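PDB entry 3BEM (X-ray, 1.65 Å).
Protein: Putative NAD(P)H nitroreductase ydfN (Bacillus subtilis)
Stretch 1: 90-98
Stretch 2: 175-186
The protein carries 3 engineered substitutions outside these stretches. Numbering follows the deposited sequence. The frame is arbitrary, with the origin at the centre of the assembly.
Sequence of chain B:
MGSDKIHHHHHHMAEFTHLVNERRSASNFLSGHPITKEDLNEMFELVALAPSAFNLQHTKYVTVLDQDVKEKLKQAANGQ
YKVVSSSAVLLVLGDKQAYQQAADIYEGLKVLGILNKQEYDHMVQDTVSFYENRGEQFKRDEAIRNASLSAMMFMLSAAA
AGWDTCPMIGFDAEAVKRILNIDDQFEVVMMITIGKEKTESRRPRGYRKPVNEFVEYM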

# COMPACT_ATOMS: atom_id res chain seq x y z
N LEU B 90 9.35 -12.89 2.60
CA LEU B 90 8.22 -12.94 1.65
C LEU B 90 8.53 -12.13 0.44
O LEU B 90 9.10 -11.02 0.54
CB LEU B 90 6.96 -12.36 2.30
CG LEU B 90 6.34 -13.14 3.47
CD1 LEU B 90 7.17 -13.16 4.72
CD2 LEU B 90 5.00 -12.46 3.75
N LEU B 91 8.21 -12.68 -0.73
CA LEU B 91 8.22 -11.91 -1.95
C LEU B 91 6.80 -11.57 -2.27
O LEU B 91 5.95 -12.44 -2.39
CB LEU B 91 8.91 -12.70 -3.08
CG LEU B 91 10.44 -12.82 -2.94
CD1 LEU B 91 11.13 -11.41 -2.88
CD2 LEU B 91 10.82 -13.78 -1.75
N VAL B 92 6.55 -10.28 -2.38
CA VAL B 92 5.24 -9.78 -2.69
C VAL B 92 5.17 -9.57 -4.20
O VAL B 92 5.87 -8.74 -4.77
CB VAL B 92 4.93 -8.45 -1.96
CG1 VAL B 92 3.45 -8.06 -2.20
CG2 VAL B 92 5.29 -8.54 -0.43
N LEU B 93 4.32 -10.37 -4.86
CA LEU B 93 4.18 -10.37 -6.29
C LEU B 93 2.87 -9.69 -6.69
O LEU B 93 1.87 -9.79 -5.99
CB LEU B 93 4.13 -11.81 -6.84
CG LEU B 93 5.29 -12.71 -6.46
CD1 LEU B 93 5.17 -14.11 -7.09
CD2 LEU B 93 6.66 -11.99 -6.80
N GLY B 94 2.91 -9.01 -7.83
CA GLY B 94 1.72 -8.49 -8.45
C GLY B 94 1.53 -9.08 -9.84
O GLY B 94 2.41 -9.01 -10.69
N ASP B 95 0.37 -9.68 -10.07
CA ASP B 95 0.06 -10.23 -11.40
C ASP B 95 -0.24 -9.14 -12.42
O ASP B 95 -1.27 -8.49 -12.35
CB ASP B 95 -1.11 -11.15 -11.25
CG ASP B 95 -1.40 -11.98 -12.45
OD1 ASP B 95 -0.71 -11.88 -13.47
OD2 ASP B 95 -2.34 -12.82 -12.33
N LYS B 96 0.64 -9.00 -13.41
CA LYS B 96 0.45 -8.07 -14.52
C LYS B 96 -0.69 -8.49 -15.45
O LYS B 96 -1.19 -7.68 -16.22
CB LYS B 96 1.76 -7.93 -15.30
CG LYS B 96 2.85 -7.22 -14.52
CD LYS B 96 4.18 -7.13 -15.28
CE LYS B 96 4.86 -8.44 -15.45
NZ LYS B 96 6.23 -8.29 -16.07
N GLN B 97 -1.12 -9.73 -15.36
CA GLN B 97 -2.29 -10.24 -16.13
C GLN B 97 -3.50 -10.55 -15.24
O GLN B 97 -4.34 -11.39 -15.57
CB GLN B 97 -1.87 -11.51 -16.92
CG GLN B 97 -0.71 -11.27 -17.86
CD GLN B 97 -0.99 -10.14 -18.86
OE1 GLN B 97 -0.17 -9.25 -19.05
NE2 GLN B 97 -2.16 -10.16 -19.47
N ALA B 98 -3.58 -9.86 -14.08
CA ALA B 98 -4.67 -10.10 -13.10
C ALA B 98 -6.05 -10.03 -13.74
O ALA B 98 -6.95 -10.77 -13.39
CB ALA B 98 -4.60 -9.09 -11.93
N ALA B 175 17.21 -11.67 -10.41
CA ALA B 175 17.88 -12.72 -9.67
C ALA B 175 16.91 -13.49 -8.77
O ALA B 175 16.95 -14.74 -8.67
CB ALA B 175 19.02 -12.13 -8.85
N VAL B 176 16.05 -12.73 -8.07
CA VAL B 176 15.05 -13.33 -7.21
C VAL B 176 14.15 -14.21 -8.04
O VAL B 176 13.80 -15.32 -7.63
CB VAL B 176 14.23 -12.25 -6.45
CG1 VAL B 176 13.00 -12.87 -5.76
CG2 VAL B 176 15.15 -11.51 -5.44
N LYS B 177 13.73 -13.73 -9.22
CA LYS B 177 12.84 -14.56 -10.04
C LYS B 177 13.55 -15.85 -10.47
O LYS B 177 12.92 -16.94 -10.49
CB LYS B 177 12.29 -13.80 -11.25
CG LYS B 177 11.32 -12.68 -10.90
CD LYS B 177 10.05 -12.66 -11.73
CE LYS B 177 10.11 -11.74 -12.92
NZ LYS B 177 8.76 -11.65 -13.58
N ARG B 178 14.83 -15.76 -10.82
CA ARG B 178 15.55 -16.98 -11.22
C ARG B 178 15.70 -17.95 -10.05
O ARG B 178 15.58 -19.15 -10.19
CB ARG B 178 16.95 -16.70 -11.71
CG ARG B 178 17.04 -16.06 -13.04
CD ARG B 178 18.45 -16.18 -13.57
NE ARG B 178 19.41 -15.47 -12.73
CZ ARG B 178 19.59 -14.15 -12.73
NH1 ARG B 178 18.91 -13.37 -13.56
NH2 ARG B 178 20.48 -13.61 -11.92
N ILE B 179 16.05 -17.43 -8.88
CA ILE B 179 16.24 -18.29 -7.72
C ILE B 179 14.97 -18.98 -7.30
O ILE B 179 15.00 -20.15 -6.91
CB ILE B 179 16.83 -17.49 -6.53
CG1 ILE B 179 18.23 -17.01 -6.85
CG2 ILE B 179 16.84 -18.31 -5.25
CD1 ILE B 179 18.63 -15.86 -5.95
N LEU B 180 13.85 -18.26 -7.34
CA LEU B 180 12.57 -18.77 -6.83
C LEU B 180 11.64 -19.29 -7.91
O LEU B 180 10.53 -19.67 -7.60
CB LEU B 180 11.84 -17.69 -6.02
CG LEU B 180 12.63 -17.19 -4.80
CD1 LEU B 180 11.81 -16.11 -4.06
CD2 LEU B 180 13.10 -18.32 -3.85
N ASN B 181 12.07 -19.29 -9.17
CA ASN B 181 11.25 -19.75 -10.27
C ASN B 181 9.90 -19.03 -10.39
O ASN B 181 8.84 -19.66 -10.45
CB ASN B 181 11.05 -21.26 -10.14
CG ASN B 181 10.41 -21.87 -11.37
OD1 ASN B 181 10.60 -21.37 -12.48
ND2 ASN B 181 9.65 -22.96 -11.17
N ILE B 182 9.94 -17.71 -10.47
CA ILE B 182 8.74 -16.93 -10.54
C ILE B 182 8.42 -16.61 -11.99
O ILE B 182 9.28 -16.15 -12.72
CB ILE B 182 8.88 -15.62 -9.69
CG1 ILE B 182 8.96 -15.97 -8.17
CG2 ILE B 182 7.73 -14.64 -9.98
CD1 ILE B 182 9.53 -14.89 -7.32
N ASP B 183 7.17 -16.86 -12.43
CA ASP B 183 6.77 -16.65 -13.83
C ASP B 183 6.86 -15.19 -14.26
O ASP B 183 6.76 -14.29 -13.41
CB ASP B 183 5.31 -17.11 -14.03
CG ASP B 183 5.16 -18.61 -14.19
OD1 ASP B 183 5.83 -19.21 -15.09
OD2 ASP B 183 4.32 -19.19 -13.45
N ASP B 184 6.98 -14.96 -15.57
CA ASP B 184 7.14 -13.61 -16.13
C ASP B 184 5.98 -12.67 -15.87
O ASP B 184 6.19 -11.45 -15.83
CB ASP B 184 7.37 -13.63 -17.66
CG ASP B 184 7.37 -12.20 -18.29
OD1 ASP B 184 8.30 -11.39 -17.99
OD2 ASP B 184 6.44 -11.87 -19.07
N GLN B 185 4.79 -13.22 -15.72
CA GLN B 185 3.63 -12.37 -15.57
C GLN B 185 3.58 -11.66 -14.21
O GLN B 185 2.80 -10.78 -14.04
CB GLN B 185 2.33 -13.13 -15.76
CG GLN B 185 1.98 -14.06 -14.66
CD GLN B 185 0.83 -14.94 -15.04
OE1 GLN B 185 1.04 -16.03 -15.57
NE2 GLN B 185 -0.40 -14.48 -14.80
N PHE B 186 4.42 -12.07 -13.27
CA PHE B 186 4.45 -11.48 -11.94
C PHE B 186 5.56 -10.47 -11.82
O PHE B 186 6.70 -10.78 -12.16
CB PHE B 186 4.62 -12.55 -10.88
CG PHE B 186 3.48 -13.50 -10.83
CD1 PHE B 186 2.30 -13.15 -10.23
CD2 PHE B 186 3.59 -14.74 -11.41
CE1 PHE B 186 1.21 -14.03 -10.23
CE2 PHE B 186 2.54 -15.63 -11.41
CZ PHE B 186 1.35 -15.29 -10.82

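Residues 90–95 form the end of a β-strand, and residues 175–186 carry the last turns of a helix into a loop that returns to the strand's end. The two stretches bury 545 Å² between them, counting both sides, and the contact changes from purely apolar near the helix to a mixture of aromatic packing and hydrogen bonds where the backbones converge. There D95 and F186 form an antiparallel, non-hydrogen-bonded bridge pair, with CA atoms 4.6 Å apart and both side chains on the same face of the sheet.

F186 covers the most surface. Its ring lies obliquely against the strand, with F186 CD1 4.1 Å from L93 CB and F186 CE1 3.8 Å from D95 CB, so the aromatic group rests on the aliphatic parts of two strand residues, one of them an aspartate. The backbone adds a CA-H...O contact, in which F186 CA approaches G94 O at 3.4 Å.

Q185, nearly as extensive in its coverage, bonds through both its backbone and its side chain. Q185 O accepts a hydrogen bond from K96 N at 2.9 Å, the one backbone-to-backbone hydrogen bond between the stretches, next to the bridge pair. Its CB points sideways, but the side chain, with chi1 in p and chi2 in t, reaches back so that Q185 NE2 donates to D95 OD1 at 2.9 Å and an almost linear 177°. The same carboxylate oxygen, D95 OD1, accepts from Q97 N at 2.9 Å, and thus ties the glutamine to the type I turn from D95 to A98. A second type I turn, from D183 to F186, contains Q185, with F186 N bonded to D183 O at 3.2 Å.

The K96 side chain also reaches the second stretch, where K96 NZ makes a weak hydrogen bond to D184 O at 3.2 Å. The D184 carboxylate is near but not paired with it: K96 NZ to D184 OD1 is 4.2 Å, beyond a salt bridge. Within the second stretch, K177 NZ donates to F186 O at 2.6 Å, linking the helix to the returning segment.

L93 is the principal apolar residue on the strand side. L93 CD1 also comes within 3.9 Å of I182 CG2. Two residues earlier, L91 also points toward the second stretch and packs against V176 and L180, with L91 CD1 3.7 Å from V176 CG1 and L91 CD2 3.4 Å from L180 CD1. L90 points away from the second stretch, and V92 is out of its reach.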